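Local structure of transcriptional regulator, MarR family, putative (Bacillus cereus, 3BJA) at residues 39-44 with 55-60. The protein probably binds DNA and acts as a dimeric transcription regulator of the MarR family. Numbering follows the deposited sequence.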
# COMPACT_ATOMS: atom_id res chain seq x y z
N ILE A 39 4.19 7.94 -13.35
CA ILE A 39 4.70 7.89 -14.75
C ILE A 39 3.82 6.97 -15.63
O ILE A 39 3.48 7.34 -16.75
CB ILE A 39 6.22 7.49 -14.78
CG1 ILE A 39 7.06 8.66 -14.25
CG2 ILE A 39 6.67 7.10 -16.18
CD1 ILE A 39 8.52 8.32 -14.02
N GLN A 40 3.46 5.80 -15.10
CA GLN A 40 2.57 4.85 -15.80
C GLN A 40 1.20 5.51 -16.03
O GLN A 40 0.73 5.56 -17.17
CB GLN A 40 2.43 3.51 -15.04
CG GLN A 40 3.74 2.70 -14.91
CD GLN A 40 4.36 2.31 -16.26
OE1 GLN A 40 3.66 2.13 -17.25
NE2 GLN A 40 5.69 2.18 -16.29
N VAL A 41 0.60 6.06 -14.96
CA VAL A 41 -0.70 6.76 -15.07
C VAL A 41 -0.65 7.89 -16.11
O VAL A 41 -1.50 7.93 -17.01
CB VAL A 41 -1.19 7.32 -13.72
CG1 VAL A 41 -2.36 8.32 -13.92
CG2 VAL A 41 -1.57 6.17 -12.77
N LEU A 42 0.36 8.77 -16.01
CA LEU A 42 0.50 9.92 -16.93
C LEU A 42 0.89 9.59 -18.37
O LEU A 42 0.76 10.46 -19.24
CB LEU A 42 1.48 10.97 -16.37
CG LEU A 42 1.09 11.78 -15.13
CD1 LEU A 42 2.26 12.67 -14.76
CD2 LEU A 42 -0.17 12.63 -15.34
N ALA A 43 1.42 8.39 -18.63
CA ALA A 43 1.75 7.99 -20.01
C ALA A 43 0.46 7.58 -20.74
O ALA A 43 0.23 8.04 -21.87
CB ALA A 43 2.74 6.87 -20.03
N LYS A 44 -0.37 6.75 -20.06
CA LYS A 44 -1.67 6.23 -20.61
C LYS A 44 -2.64 7.37 -20.89
O LYS A 44 -3.10 7.53 -22.02
CB LYS A 44 -2.34 5.22 -19.66
CG LYS A 44 -1.58 3.92 -19.41
N GLU A 55 -7.27 10.33 -8.32
CA GLU A 55 -8.31 9.30 -8.54
C GLU A 55 -7.72 8.06 -9.26
O GLU A 55 -7.89 6.93 -8.79
CB GLU A 55 -9.51 9.90 -9.31
CG GLU A 55 -10.27 10.95 -8.45
CD GLU A 55 -11.25 11.86 -9.23
OE1 GLU A 55 -11.26 11.88 -10.49
OE2 GLU A 55 -12.00 12.58 -8.54
N ASN A 56 -6.99 8.31 -10.36
CA ASN A 56 -6.32 7.26 -11.14
C ASN A 56 -5.16 6.57 -10.40
O ASN A 56 -4.70 5.53 -10.88
CB ASN A 56 -5.82 7.78 -12.49
CG ASN A 56 -6.95 8.19 -13.43
OD1 ASN A 56 -8.10 8.36 -13.01
ND2 ASN A 56 -6.61 8.39 -14.70
N MSE A 57 -4.66 7.15 -9.30
CA MSE A 57 -3.67 6.46 -8.46
C MSE A 57 -4.44 5.37 -7.74
O MSE A 57 -5.41 5.68 -7.03
CB MSE A 57 -2.98 7.39 -7.42
CG MSE A 57 -1.86 8.33 -7.95
SE MSE A 57 -0.38 7.39 -8.84
CE MSE A 57 0.43 6.45 -7.34
N GLY A 58 -4.04 4.11 -7.95
CA GLY A 58 -4.65 2.93 -7.28
C GLY A 58 -4.59 3.06 -5.76
O GLY A 58 -5.54 2.70 -5.05
N CYS A 59 -3.44 3.57 -5.30
CA CYS A 59 -3.18 3.92 -3.91
C CYS A 59 -2.57 5.34 -3.89
O CYS A 59 -1.52 5.56 -4.50
CB CYS A 59 -2.23 2.91 -3.30
SG CYS A 59 -1.90 3.17 -1.57
N VAL A 60 -3.24 6.28 -3.21
CA VAL A 60 -2.80 7.69 -3.11
C VAL A 60 -1.93 7.91 -1.85
O VAL A 60 -2.39 7.57 -0.75
CB VAL A 60 -4.01 8.66 -3.00
CG1 VAL A 60 -3.56 10.13 -2.99
CG2 VAL A 60 -4.99 8.42 -4.14
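The carbonyl O of V41 accepts a hydrogen bond from the hydroxyl of S45, just beyond the end of helix 33-44, while the side chain of V41 meets N56 and M57 across the contact. Its CB points at the end of helix 50-56, and the two methyls divide the work. CG1, anti to the backbone N (chi1 166°), rests against the CB methylene of N56 at 3.8 Å, with the two side chains running at a slant to each other. The other methyl, CG2, comes within 3.7 Å of the backbone O of N56. It lies well out of the plane of the N56-M57 peptide, above its face, a van der Waals contact. The same methyl is 4.3 Å from SE of M57, which is present as selenomethionine. M57 is the first residue to abandon helical geometry (psi 120°), and the remainder of 55-60 is the start of the turn leading to helix 64-73. Helices 50-56 and 64-73 form the helix-turn-helix of the winged-helix fold, in which the second is, as in other MarR proteins, probably the recognition helix; V41 therefore packs where the first helix gives way to the turn. The first two side-chain torsions of M57, both near -60°, bring SE close to CG2 of V41, while the terminal methyl CE lies farther from the valine. The CA atoms of V41 and N56, the nearest pair of the two segments, are 6.9 Å apart, a separation that accommodates the valine side chain between the backbones. L53, about one turn before N56 on helix 50-56, also touches V41, whereas I39 and L42 pack on strand 89-93 of the wing. Further along the turn, C59 packs on H16 of the second subunit.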